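Local atomic coordinates of L-isoleucine-4-hydroxylase (Bacillus thuringiensis, PDB entry 6LNH), a protein that catalyses the iron- and ascorbate-dependent 4-hydroxylation of L-isoleucine, consuming 2-oxoglutarate and oxygen and releasing succinate and carbon dioxide. Residues Phe31-Asn36 with Gln204-Lys209; Arg68-Ser73 with His150-Lys155; Leu181-Asn186 with Phe237-Leu242; Ser185-Gly190 with Thr230-Glu235; Gly190-Ile195 with Ala224-Gly229. All coordinates share one frame; numbering follows the deposited sequence.

Contact 1: Phe31-Asn36 with Gln204-Lys209; sequences FLEISN and QFISLK
Glu33 and Ile206 reach toward each other tip to tip, the carboxyl carbon CD of Glu33 standing 3.7 Å from CG1 of Ile206. Next to this pair, CE2 and CZ of the Phe31 ring meet CG of Gln204, each at 4.0 Å, and CE2 also meets CD1 of Ile206 at 4.1 Å. The Phe31 and Gln204 side chains cross at about a right angle, ring and amide planes 33° apart; in Gln204 the bend at chi2 (77°) turns CD out of the extended line. OE1 of Gln204 lies 3.6 Å from OE1 of Glu33, two oxygens in proximity, and Lys158 of a second subunit donates to the glutamine oxygen. Strands 31-34 and 204-206, with axes 9.9 Å apart, belong to different sheets, the first bonded to strand 214-218 and the second to strand 189-196. The two sheets of this cupin-type fold thus meet here through side chains. The cationic Lys158 probably eases the juxtaposition of carboxylate and amide oxygens, while carbon-to-carbon packing carries the rest.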
# COMPACT_ATOMS: atom_id res chain seq x y z
N PHE C 31 -23.02 -1.67 15.02
CA PHE C 31 -21.97 -2.32 14.19
C PHE C 31 -20.84 -2.76 15.12
O PHE C 31 -20.77 -2.27 16.26
CB PHE C 31 -21.48 -1.37 13.10
CG PHE C 31 -20.60 -0.26 13.59
CD1 PHE C 31 -21.14 0.91 14.10
CD2 PHE C 31 -19.22 -0.38 13.56
CE1 PHE C 31 -20.33 1.93 14.55
CE2 PHE C 31 -18.41 0.64 14.01
CZ PHE C 31 -18.96 1.80 14.51
N LEU C 32 -19.98 -3.66 14.64
CA LEU C 32 -18.88 -4.15 15.50
C LEU C 32 -17.78 -4.74 14.62
O LEU C 32 -18.08 -5.64 13.82
CB LEU C 32 -19.45 -5.21 16.44
CG LEU C 32 -18.64 -5.48 17.71
CD1 LEU C 32 -17.95 -6.83 17.62
CD2 LEU C 32 -17.63 -4.38 17.96
N GLU C 33 -16.55 -4.24 14.76
CA GLU C 33 -15.40 -4.79 14.00
C GLU C 33 -14.80 -5.92 14.84
O GLU C 33 -14.65 -5.73 16.05
CB GLU C 33 -14.36 -3.71 13.71
CG GLU C 33 -14.96 -2.36 13.41
CD GLU C 33 -14.01 -1.19 13.58
OE1 GLU C 33 -14.37 -0.23 14.28
OE2 GLU C 33 -12.90 -1.25 13.01
N ILE C 34 -14.52 -7.06 14.21
CA ILE C 34 -13.94 -8.22 14.95
C ILE C 34 -12.61 -8.60 14.29
O ILE C 34 -12.57 -8.65 13.05
CB ILE C 34 -14.93 -9.40 14.97
CG1 ILE C 34 -16.21 -9.05 15.71
CG2 ILE C 34 -14.27 -10.64 15.54
CD1 ILE C 34 -17.33 -10.05 15.52
N SER C 35 -11.58 -8.87 15.10
CA SER C 35 -10.25 -9.26 14.57
C SER C 35 -10.29 -10.73 14.14
O SER C 35 -11.17 -11.46 14.61
CB SER C 35 -9.18 -9.02 15.60
OG SER C 35 -9.25 -7.69 16.09
N ASN C 36 -9.34 -11.14 13.30
CA ASN C 36 -9.30 -12.54 12.78
C ASN C 36 -8.66 -13.50 13.78
O ASN C 36 -8.69 -14.71 13.52
CB ASN C 36 -8.57 -12.61 11.43
CG ASN C 36 -7.26 -11.85 11.41
OD1 ASN C 36 -6.86 -11.27 12.42
ND2 ASN C 36 -6.60 -11.85 10.27
N GLN C 204 -18.07 6.30 10.74
CA GLN C 204 -16.91 5.39 10.90
C GLN C 204 -16.43 4.89 9.54
O GLN C 204 -17.27 4.70 8.64
CB GLN C 204 -17.29 4.24 11.83
CG GLN C 204 -16.13 3.33 12.18
CD GLN C 204 -15.20 3.92 13.22
OE1 GLN C 204 -14.22 3.31 13.62
NE2 GLN C 204 -15.51 5.13 13.65
N PHE C 205 -15.12 4.70 9.41
CA PHE C 205 -14.48 4.19 8.18
C PHE C 205 -13.71 2.92 8.54
O PHE C 205 -12.77 2.99 9.35
CB PHE C 205 -13.55 5.25 7.58
CG PHE C 205 -12.86 4.84 6.30
CD1 PHE C 205 -11.85 3.90 6.31
CD2 PHE C 205 -13.22 5.42 5.09
CE1 PHE C 205 -11.22 3.53 5.13
CE2 PHE C 205 -12.59 5.05 3.92
CZ PHE C 205 -11.58 4.11 3.94
N ILE C 206 -14.11 1.78 7.97
CA ILE C 206 -13.45 0.48 8.28
C ILE C 206 -12.90 -0.13 6.99
O ILE C 206 -13.68 -0.27 6.03
CB ILE C 206 -14.42 -0.47 8.99
CG1 ILE C 206 -14.98 0.15 10.28
CG2 ILE C 206 -13.76 -1.81 9.26
CD1 ILE C 206 -16.46 -0.05 10.45
N SER C 207 -11.61 -0.46 6.97
CA SER C 207 -10.98 -1.08 5.78
C SER C 207 -10.54 -2.50 6.13
O SER C 207 -9.58 -2.65 6.89
CB SER C 207 -9.82 -0.26 5.30
OG SER C 207 -9.24 -0.85 4.15
N LEU C 208 -11.25 -3.51 5.61
CA LEU C 208 -10.86 -4.92 5.87
C LEU C 208 -9.63 -5.21 5.01
O LEU C 208 -9.76 -5.14 3.77
CB LEU C 208 -12.04 -5.83 5.53
CG LEU C 208 -13.33 -5.52 6.28
CD1 LEU C 208 -14.34 -6.65 6.13
CD2 LEU C 208 -13.06 -5.24 7.74
N LYS C 209 -8.49 -5.49 5.64
CA LYS C 209 -7.23 -5.74 4.90
C LYS C 209 -6.85 -7.22 4.92
O LYS C 209 -6.93 -7.85 3.86
CB LYS C 209 -6.10 -4.87 5.46
CG LYS C 209 -4.90 -4.69 4.53
CD LYS C 209 -3.59 -4.61 5.28
CE LYS C 209 -2.40 -5.05 4.45
NZ LYS C 209 -1.18 -4.29 4.78

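Contact 2: Arg68-Ser73 with His150-Lys155; sequences RARSYS and HQVRYK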
# COMPACT_ATOMS: atom_id res chain seq x y z
N ARG C 68 -20.26 -8.74 -10.48
CA ARG C 68 -19.54 -9.72 -9.63
C ARG C 68 -20.12 -11.14 -9.79
O ARG C 68 -21.07 -11.30 -10.56
CB ARG C 68 -19.68 -9.32 -8.16
CG ARG C 68 -21.06 -9.62 -7.58
CD ARG C 68 -21.91 -8.38 -7.44
NE ARG C 68 -22.74 -8.40 -6.25
CZ ARG C 68 -24.06 -8.24 -6.25
NH1 ARG C 68 -24.71 -8.06 -7.38
NH2 ARG C 68 -24.73 -8.27 -5.11
N ALA C 69 -19.55 -12.10 -9.06
CA ALA C 69 -19.98 -13.52 -9.07
C ALA C 69 -20.34 -13.93 -7.64
O ALA C 69 -19.71 -13.41 -6.72
CB ALA C 69 -18.89 -14.39 -9.64
N ARG C 70 -21.30 -14.84 -7.47
CA ARG C 70 -21.71 -15.23 -6.10
C ARG C 70 -22.42 -16.59 -6.06
O ARG C 70 -22.86 -17.07 -7.12
CB ARG C 70 -22.65 -14.17 -5.52
CG ARG C 70 -24.00 -14.09 -6.22
CD ARG C 70 -24.90 -13.02 -5.66
NE ARG C 70 -25.21 -13.23 -4.25
CZ ARG C 70 -25.29 -12.26 -3.35
NH1 ARG C 70 -25.08 -11.01 -3.70
NH2 ARG C 70 -25.57 -12.55 -2.09
N SER C 71 -22.50 -17.17 -4.86
CA SER C 71 -23.16 -18.43 -4.56
C SER C 71 -23.88 -18.25 -3.23
O SER C 71 -23.47 -17.45 -2.39
CB SER C 71 -22.16 -19.59 -4.46
OG SER C 71 -21.71 -19.99 -5.74
N TYR C 72 -24.97 -18.99 -3.06
CA TYR C 72 -25.80 -18.82 -1.87
C TYR C 72 -26.29 -20.17 -1.37
O TYR C 72 -26.68 -21.03 -2.16
CB TYR C 72 -26.98 -17.89 -2.19
CG TYR C 72 -28.07 -17.79 -1.14
CD1 TYR C 72 -27.78 -17.33 0.14
CD2 TYR C 72 -29.38 -18.11 -1.44
CE1 TYR C 72 -28.78 -17.22 1.10
CE2 TYR C 72 -30.39 -18.00 -0.49
CZ TYR C 72 -30.08 -17.55 0.77
OH TYR C 72 -31.07 -17.44 1.72
N SER C 73 -26.24 -20.34 -0.05
CA SER C 73 -26.84 -21.48 0.62
C SER C 73 -27.28 -21.02 2.00
O SER C 73 -26.76 -20.03 2.53
CB SER C 73 -25.87 -22.66 0.72
OG SER C 73 -25.60 -23.22 -0.56
N HIS C 150 -23.51 -16.20 1.98
CA HIS C 150 -23.28 -15.62 0.67
C HIS C 150 -21.79 -15.60 0.38
O HIS C 150 -21.02 -14.93 1.08
CB HIS C 150 -23.85 -14.20 0.57
CG HIS C 150 -25.35 -14.15 0.66
ND1 HIS C 150 -26.16 -14.22 -0.45
CD2 HIS C 150 -26.18 -14.02 1.72
CE1 HIS C 150 -27.42 -14.13 -0.08
NE2 HIS C 150 -27.46 -14.02 1.23
N GLN C 151 -21.38 -16.35 -0.63
CA GLN C 151 -20.01 -16.40 -1.11
C GLN C 151 -19.93 -15.48 -2.32
O GLN C 151 -20.48 -15.79 -3.38
CB GLN C 151 -19.64 -17.83 -1.47
CG GLN C 151 -18.17 -18.17 -1.54
CD GLN C 151 -17.95 -19.62 -1.91
OE1 GLN C 151 -18.91 -20.33 -2.23
NE2 GLN C 151 -16.71 -20.07 -1.88
N VAL C 152 -19.25 -14.34 -2.18
CA VAL C 152 -19.22 -13.31 -3.21
C VAL C 152 -17.78 -12.99 -3.56
O VAL C 152 -16.95 -12.76 -2.68
CB VAL C 152 -19.95 -12.03 -2.77
CG1 VAL C 152 -20.06 -11.06 -3.94
CG2 VAL C 152 -21.33 -12.36 -2.22
N ARG C 153 -17.49 -12.97 -4.86
CA ARG C 153 -16.22 -12.47 -5.38
C ARG C 153 -16.53 -11.24 -6.23
O ARG C 153 -17.17 -11.35 -7.28
CB ARG C 153 -15.52 -13.54 -6.21
CG ARG C 153 -14.32 -13.07 -6.99
CD ARG C 153 -13.54 -14.29 -7.43
NE ARG C 153 -12.43 -14.59 -6.53
CZ ARG C 153 -11.23 -14.99 -6.93
NH1 ARG C 153 -10.99 -15.16 -8.22
NH2 ARG C 153 -10.27 -15.24 -6.05
N TYR C 154 -16.07 -10.08 -5.78
CA TYR C 154 -16.18 -8.88 -6.60
C TYR C 154 -15.01 -8.84 -7.56
O TYR C 154 -13.86 -9.10 -7.18
CB TYR C 154 -16.20 -7.62 -5.72
CG TYR C 154 -17.41 -7.56 -4.82
CD1 TYR C 154 -17.38 -8.15 -3.56
CD2 TYR C 154 -18.58 -6.95 -5.23
CE1 TYR C 154 -18.48 -8.11 -2.73
CE2 TYR C 154 -19.69 -6.90 -4.40
CZ TYR C 154 -19.63 -7.48 -3.16
OH TYR C 154 -20.74 -7.43 -2.34
N LYS C 155 -15.29 -8.49 -8.82
CA LYS C 155 -14.26 -8.47 -9.85
C LYS C 155 -14.21 -7.08 -10.45
O LYS C 155 -15.23 -6.56 -10.93
CB LYS C 155 -14.54 -9.53 -10.92
CG LYS C 155 -14.82 -10.91 -10.34
CD LYS C 155 -15.16 -11.93 -11.42
CE LYS C 155 -16.66 -12.00 -11.65
NZ LYS C 155 -17.01 -13.06 -12.64
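Two neighbouring strands of the larger antiparallel sheet in this cupin-type dioxygenase fold pair here, Arg68-Ser73 against His150-Lys155. The hydrogen-bonded pairs are Ala69 with Arg153 and Ser71 with Gln151; the bond from Ala69 N to Arg153 O is almost straight at 179°. Arg70, Tyr72, His150, Val152 and Tyr154 share one face of the sheet, the face on the iron side, where the Tyr154 side chain comes within about 7 Å of the metal. Tyr72 and His150 form an offset stack with centroids 4.5 Å apart and planes at 17°, and Tyr92 adds its ring to both. CG of Arg70 sits between its backbone N and carbonyl carbon (chi1 67°). The Arg70 and Val152 side chains lie side by side, pointing the same way, with CG2 of Val152 over the centre of the guanidinium face. On the face of Ala69, Ser71 and Gln151, Arg153 runs off to a salt bridge with Asp239. Lys155, whose CE and NZ touch CB of Ala69, forms a salt bridge with Asp61. Within the stack, CD1 of Tyr72 lies over one face of the imidazole, displaced toward its rim, 3.2 Å from CE1 of His150.

Contact 3: Leu181-Asn186 with Phe237-Leu242; sequences LMNLSN and FRDILL
One carbonyl, Asp239 O, takes two successive backbone N-H groups, from Met182 N at 2.8 Å and from Asn183 N at 3.3 Å, both arriving from the same face of its plane. This is a classic beta bulge between antiparallel strands 176-184 and 236-247 of the larger sheet, and it moves the register by one residue. Beyond it, Asp239 N returns a bond to Asn183 O. Leu181, Leu184, Arg238 and Ile240 share a face: CD1 of Leu181 meets CD1 of Ile240 at 3.9 Å, the two side chains crossing at about a right angle, and Ile240 CD1 also lies over the centre of the Arg238 guanidinium. On the other face Asn183 runs side by side with Asp239, whose carboxylate also pairs with Arg153; the amide and carboxylate planes are 66° apart. At the strand end, Ser185 OG, placed between its backbone N and carbonyl carbon (chi1 68°), accepts from Phe237 N at 3.0 Å.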
# COMPACT_ATOMS: atom_id res chain seq x y z
N LEU C 181 -14.08 -10.89 5.39
CA LEU C 181 -13.15 -10.83 4.27
C LEU C 181 -12.42 -12.16 4.12
O LEU C 181 -11.85 -12.69 5.09
CB LEU C 181 -12.14 -9.70 4.48
CG LEU C 181 -11.10 -9.49 3.39
CD1 LEU C 181 -11.76 -9.17 2.06
CD2 LEU C 181 -10.12 -8.40 3.79
N MET C 182 -12.44 -12.71 2.91
CA MET C 182 -11.72 -13.95 2.62
C MET C 182 -10.42 -13.73 1.86
O MET C 182 -9.43 -14.43 2.13
CB MET C 182 -12.62 -14.90 1.82
CG MET C 182 -13.88 -15.31 2.57
SD MET C 182 -13.52 -16.20 4.10
CE MET C 182 -12.83 -17.71 3.44
N ASN C 183 -10.39 -12.77 0.94
CA ASN C 183 -9.20 -12.54 0.13
C ASN C 183 -9.37 -11.23 -0.63
O ASN C 183 -10.49 -10.82 -0.95
CB ASN C 183 -8.93 -13.68 -0.85
CG ASN C 183 -7.47 -13.75 -1.27
OD1 ASN C 183 -6.66 -12.91 -0.89
ND2 ASN C 183 -7.12 -14.76 -2.06
N LEU C 184 -8.24 -10.59 -0.91
CA LEU C 184 -8.21 -9.32 -1.62
C LEU C 184 -6.92 -9.28 -2.43
O LEU C 184 -5.83 -9.33 -1.84
CB LEU C 184 -8.30 -8.15 -0.64
CG LEU C 184 -8.25 -6.69 -1.09
CD1 LEU C 184 -9.50 -6.33 -1.87
CD2 LEU C 184 -8.09 -5.79 0.12
N SER C 185 -7.03 -9.19 -3.75
CA SER C 185 -5.85 -9.07 -4.59
C SER C 185 -5.09 -7.79 -4.25
O SER C 185 -5.68 -6.79 -3.83
CB SER C 185 -6.24 -9.10 -6.07
OG SER C 185 -6.97 -7.94 -6.42
N ASN C 186 -3.77 -7.84 -4.43
CA ASN C 186 -2.94 -6.68 -4.11
C ASN C 186 -3.14 -5.53 -5.08
O ASN C 186 -2.78 -4.40 -4.75
CB ASN C 186 -1.46 -7.07 -4.10
CG ASN C 186 -0.91 -7.31 -5.49
OD1 ASN C 186 -1.59 -7.88 -6.35
ND2 ASN C 186 0.32 -6.86 -5.73
N PHE C 237 -9.68 -8.71 -7.34
CA PHE C 237 -10.72 -9.48 -6.68
C PHE C 237 -10.91 -8.99 -5.26
O PHE C 237 -9.97 -8.52 -4.61
CB PHE C 237 -10.39 -10.98 -6.66
CG PHE C 237 -10.34 -11.61 -8.02
CD1 PHE C 237 -11.33 -11.35 -8.95
CD2 PHE C 237 -9.29 -12.45 -8.37
CE1 PHE C 237 -11.28 -11.92 -10.21
CE2 PHE C 237 -9.24 -13.03 -9.63
CZ PHE C 237 -10.24 -12.76 -10.55
N ARG C 238 -12.14 -9.14 -4.78
CA ARG C 238 -12.45 -9.01 -3.36
C ARG C 238 -13.37 -10.17 -3.01
O ARG C 238 -14.53 -10.20 -3.44
CB ARG C 238 -13.12 -7.67 -3.04
CG ARG C 238 -13.29 -7.43 -1.55
CD ARG C 238 -13.71 -6.00 -1.26
NE ARG C 238 -13.87 -5.77 0.17
CZ ARG C 238 -15.04 -5.71 0.79
NH1 ARG C 238 -16.17 -5.85 0.10
NH2 ARG C 238 -15.10 -5.50 2.10
N ASP C 239 -12.84 -11.13 -2.25
CA ASP C 239 -13.56 -12.34 -1.91
C ASP C 239 -14.19 -12.15 -0.54
O ASP C 239 -13.50 -11.85 0.43
CB ASP C 239 -12.62 -13.55 -1.92
CG ASP C 239 -12.07 -13.84 -3.30
OD1 ASP C 239 -12.73 -13.49 -4.29
OD2 ASP C 239 -10.96 -14.42 -3.39
N ILE C 240 -15.51 -12.32 -0.48
CA ILE C 240 -16.27 -12.02 0.73
C ILE C 240 -17.11 -13.22 1.11
O ILE C 240 -17.51 -14.02 0.26
CB ILE C 240 -17.14 -10.76 0.46
CG1 ILE C 240 -16.30 -9.48 0.62
CG2 ILE C 240 -18.44 -10.75 1.26
CD1 ILE C 240 -15.62 -9.36 1.95
N LEU C 241 -17.39 -13.34 2.41
CA LEU C 241 -18.38 -14.28 2.92
C LEU C 241 -19.35 -13.52 3.81
O LEU C 241 -18.93 -12.89 4.78
CB LEU C 241 -17.71 -15.42 3.71
CG LEU C 241 -18.71 -16.41 4.31
CD1 LEU C 241 -19.38 -17.24 3.23
CD2 LEU C 241 -18.03 -17.31 5.34
N LEU C 242 -20.64 -13.60 3.49
CA LEU C 242 -21.68 -13.02 4.31
C LEU C 242 -22.44 -14.12 5.04
O LEU C 242 -22.82 -15.13 4.42
CB LEU C 242 -22.66 -12.19 3.47
CG LEU C 242 -22.18 -10.92 2.77
CD1 LEU C 242 -23.20 -10.48 1.74
CD2 LEU C 242 -21.95 -9.81 3.79
O HOH W 1 -9.77 -16.29 -2.39

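Contact 4: Ser185-Gly190 with Thr230-Glu235; sequences SNTAIG and TECSTE. With HG (mercury (II) ion), chain F.
Thr187 and Thr230 lie side by side and point the same way, yet the bond between them joins a side chain to the backbone: the hydroxyl OG1 of Thr230 donates to Thr187 O at 2.9 Å, approaching from above the carbonyl plane, 42° out of it. With OG1 anti to its own backbone N (chi1 -176°), Thr230 also accepts from Cys232 N at 3.1 Å, an ST turn, so one hydroxyl ties its own loop and the opposite turn together. A water spans the same gap, donating to Thr187 O and accepting from Glu231 N. The methyl CG2 of Thr187 rests against the sulphur SG of Cys232, 3.8 Å away. That sulphur binds a mercury ion at 2.5 Å, whose other protein ligand is Glu210 of a third subunit, so the metal, not a cofactor named for this enzyme, sits at a subunit interface. Ile189 adds a looser flank, its CG1 4.5 Å from CA of Thr230. The type I turn Ser185-Ala188 links strand 176-184 to strand 189-196, and the loop 230-235 links strand 222-229 to strand 236-247; this contact therefore joins two connections that run between the larger and the smaller sheet.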
# COMPACT_ATOMS: atom_id res chain seq x y z
N SER C 185 -7.03 -9.19 -3.75
CA SER C 185 -5.85 -9.07 -4.59
C SER C 185 -5.09 -7.79 -4.25
O SER C 185 -5.68 -6.79 -3.83
CB SER C 185 -6.24 -9.10 -6.07
OG SER C 185 -6.97 -7.94 -6.42
N ASN C 186 -3.77 -7.84 -4.43
CA ASN C 186 -2.94 -6.68 -4.11
C ASN C 186 -3.14 -5.53 -5.08
O ASN C 186 -2.78 -4.40 -4.75
CB ASN C 186 -1.46 -7.07 -4.10
CG ASN C 186 -0.91 -7.31 -5.49
OD1 ASN C 186 -1.59 -7.88 -6.35
ND2 ASN C 186 0.32 -6.86 -5.73
N THR C 187 -3.72 -5.79 -6.25
CA THR C 187 -3.97 -4.75 -7.23
C THR C 187 -5.30 -4.04 -7.01
O THR C 187 -5.61 -3.09 -7.74
CB THR C 187 -3.93 -5.35 -8.64
OG1 THR C 187 -4.88 -6.42 -8.73
CG2 THR C 187 -2.54 -5.90 -8.94
N ALA C 188 -6.09 -4.47 -6.03
CA ALA C 188 -7.40 -3.90 -5.80
C ALA C 188 -7.32 -2.62 -4.99
O ALA C 188 -6.47 -2.47 -4.10
CB ALA C 188 -8.30 -4.91 -5.08
N ILE C 189 -8.20 -1.68 -5.32
CA ILE C 189 -8.36 -0.43 -4.58
C ILE C 189 -9.84 -0.26 -4.26
O ILE C 189 -10.71 -0.70 -5.01
CB ILE C 189 -7.83 0.79 -5.38
CG1 ILE C 189 -6.52 0.44 -6.09
CG2 ILE C 189 -7.64 1.99 -4.47
CD1 ILE C 189 -5.76 1.64 -6.62
N GLY C 190 -10.11 0.38 -3.13
CA GLY C 190 -11.49 0.55 -2.70
C GLY C 190 -11.99 -0.62 -1.89
O GLY C 190 -11.23 -1.38 -1.27
N THR C 230 -9.16 -0.90 -9.86
CA THR C 230 -7.76 -1.20 -10.07
C THR C 230 -7.24 -0.26 -11.14
O THR C 230 -7.95 0.02 -12.11
CB THR C 230 -7.55 -2.67 -10.47
OG1 THR C 230 -6.14 -2.95 -10.57
CG2 THR C 230 -8.23 -2.98 -11.80
N GLU C 231 -6.03 0.26 -10.94
CA GLU C 231 -5.30 0.93 -12.00
C GLU C 231 -4.31 0.01 -12.70
O GLU C 231 -3.37 0.49 -13.34
CB GLU C 231 -4.59 2.16 -11.42
CG GLU C 231 -5.55 3.29 -11.05
CD GLU C 231 -4.88 4.37 -10.24
OE1 GLU C 231 -3.78 4.09 -9.72
OE2 GLU C 231 -5.43 5.49 -10.13
N CYS C 232 -4.52 -1.29 -12.62
CA CYS C 232 -3.61 -2.27 -13.19
C CYS C 232 -4.29 -3.00 -14.34
O CYS C 232 -5.51 -2.99 -14.49
CB CYS C 232 -3.14 -3.28 -12.13
SG CYS C 232 -2.22 -2.56 -10.74
N SER C 233 -3.47 -3.66 -15.17
CA SER C 233 -3.98 -4.31 -16.37
C SER C 233 -4.60 -5.67 -16.11
O SER C 233 -5.17 -6.25 -17.04
CB SER C 233 -2.86 -4.44 -17.41
OG SER C 233 -2.01 -3.30 -17.39
N THR C 234 -4.51 -6.20 -14.89
CA THR C 234 -5.09 -7.49 -14.56
C THR C 234 -6.35 -7.31 -13.72
O THR C 234 -6.65 -6.23 -13.23
CB THR C 234 -4.07 -8.38 -13.84
OG1 THR C 234 -3.78 -7.84 -12.55
CG2 THR C 234 -2.78 -8.49 -14.65
N GLU C 235 -7.06 -8.42 -13.55
CA GLU C 235 -8.31 -8.44 -12.80
C GLU C 235 -8.03 -8.41 -11.30
O GLU C 235 -7.18 -9.16 -10.81
CB GLU C 235 -9.12 -9.68 -13.16
CG GLU C 235 -9.49 -9.78 -14.62
CD GLU C 235 -9.78 -11.21 -15.04
OE1 GLU C 235 -9.24 -12.14 -14.41
OE2 GLU C 235 -10.55 -11.40 -16.01
HG HG F . -0.83 -0.57 -11.35
O HOH W 2 -4.09 -0.40 -8.81

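Contact 5: Gly190-Ile195 with Ala224-Gly229; sequences GGDNLI and AVTPLG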
# COMPACT_ATOMS: atom_id res chain seq x y z
N GLY C 190 -10.11 0.38 -3.13
CA GLY C 190 -11.49 0.55 -2.70
C GLY C 190 -11.99 -0.62 -1.89
O GLY C 190 -11.23 -1.38 -1.27
N GLY C 191 -13.31 -0.78 -1.89
CA GLY C 191 -13.94 -1.80 -1.07
C GLY C 191 -13.90 -1.50 0.41
O GLY C 191 -13.91 -2.44 1.22
N ASP C 192 -13.87 -0.23 0.78
CA ASP C 192 -13.91 0.17 2.18
C ASP C 192 -15.35 0.22 2.68
O ASP C 192 -16.28 0.51 1.92
CB ASP C 192 -13.26 1.54 2.37
CG ASP C 192 -11.98 1.70 1.57
OD1 ASP C 192 -11.11 0.81 1.65
OD2 ASP C 192 -11.85 2.72 0.86
N ASN C 193 -15.53 -0.07 3.96
CA ASN C 193 -16.85 -0.09 4.58
C ASN C 193 -17.09 1.21 5.33
O ASN C 193 -16.21 1.69 6.05
CB ASN C 193 -16.97 -1.29 5.53
CG ASN C 193 -16.84 -2.62 4.80
OD1 ASN C 193 -15.78 -3.24 4.83
ND2 ASN C 193 -17.91 -3.05 4.15
N LEU C 194 -18.28 1.77 5.15
CA LEU C 194 -18.68 3.02 5.79
C LEU C 194 -19.85 2.76 6.73
O LEU C 194 -20.73 1.96 6.42
CB LEU C 194 -19.07 4.07 4.75
CG LEU C 194 -18.04 4.30 3.65
CD1 LEU C 194 -18.55 5.33 2.66
CD2 LEU C 194 -16.71 4.74 4.24
N ILE C 195 -19.85 3.45 7.87
CA ILE C 195 -20.96 3.42 8.81
C ILE C 195 -21.51 4.83 8.95
O ILE C 195 -20.76 5.78 9.16
CB ILE C 195 -20.54 2.86 10.19
CG1 ILE C 195 -19.83 1.52 10.03
CG2 ILE C 195 -21.76 2.72 11.09
CD1 ILE C 195 -20.70 0.43 9.44
N ALA C 224 -22.30 1.04 3.87
CA ALA C 224 -22.03 0.96 2.44
C ALA C 224 -20.65 0.36 2.27
O ALA C 224 -19.85 0.33 3.20
CB ALA C 224 -22.13 2.33 1.77
N VAL C 225 -20.38 -0.11 1.06
CA VAL C 225 -19.05 -0.53 0.68
C VAL C 225 -18.65 0.25 -0.57
O VAL C 225 -19.37 0.27 -1.57
CB VAL C 225 -18.96 -2.06 0.46
CG1 VAL C 225 -19.88 -2.54 -0.65
CG2 VAL C 225 -17.51 -2.47 0.21
N THR C 226 -17.51 0.94 -0.47
CA THR C 226 -16.98 1.73 -1.57
C THR C 226 -16.73 0.84 -2.79
O THR C 226 -16.44 -0.35 -2.65
CB THR C 226 -15.70 2.42 -1.08
OG1 THR C 226 -16.05 3.49 -0.19
CG2 THR C 226 -14.82 2.94 -2.21
N PRO C 227 -16.88 1.38 -4.01
CA PRO C 227 -16.61 0.59 -5.21
C PRO C 227 -15.20 0.02 -5.22
O PRO C 227 -14.28 0.54 -4.58
CB PRO C 227 -16.82 1.59 -6.35
CG PRO C 227 -17.74 2.61 -5.78
CD PRO C 227 -17.34 2.74 -4.35
N LEU C 228 -15.04 -1.08 -5.95
CA LEU C 228 -13.76 -1.75 -6.10
C LEU C 228 -13.15 -1.39 -7.45
O LEU C 228 -13.81 -1.50 -8.48
CB LEU C 228 -13.91 -3.26 -5.98
CG LEU C 228 -12.61 -4.05 -5.83
CD1 LEU C 228 -12.02 -3.83 -4.44
CD2 LEU C 228 -12.84 -5.53 -6.08
N GLY C 229 -11.89 -0.95 -7.43
CA GLY C 229 -11.20 -0.56 -8.65
C GLY C 229 -9.81 -1.16 -8.72
O GLY C 229 -9.33 -1.82 -7.79
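Leu194 and Ala224 bond backbone to backbone in both directions, with Leu194 N to Ala224 O at 2.9 Å, in the antiparallel pairing of strands 189-196 and 222-229. Thr226 N gives a bond of 2.7 Å to Asp192 O, lying in the carbonyl plane. At the irregular middle, Gly191 N reaches Pro227 O at 3.1 Å from well above that carbonyl plane, and makes a weak bond to Thr226 O. CA-H...O contacts fill in between, the one from Val225 CA to Asp192 O measuring 3.2 Å. Side-chain packing is lighter: Asn193 and Val225 lie side by side with ND2 of Asn193 4.0 Å from CB of Val225. With Thr226 OG1 anti to its carbonyl carbon (chi1 -74°), CG2 faces CA of Gly190 at 4.1 Å. Both Gly190 and Gly191 have positive phi, and at Gly190 a beta carbon would clash with Pro227 O. Thr226 OG1 is buried with no polar partner in the model. The close approach of the strands here thus depends on Gly190, in a pairing that runs up to the iron ligand His223.

Overall arrangement
The larger sheet holds contacts 2 and 3, whose centres are 10 Å apart: strand 145-156 of contact 2 lies next to strand 236-247 of contact 3, with Val152 O 2.7 Å from Ile240 N, a probable hydrogen bond. Contacts 1 and 5 meet along the smaller sheet, where Ile206 O lies 2.8 Å from Asn193 N; contact 1 also spans to strand 31-34 at the edge of the larger one. Contact 4 shares Gly190 with contact 5 and Ser185 and Asn186 with contact 3, and carries the mercury ion away from the active site. Iron, bound by His170, Asp172 and His223, lies about 6 Å from the Val225 side chain, 7 Å from that of Tyr154 and 9 Å from that of Arg238, which packs against contact 5.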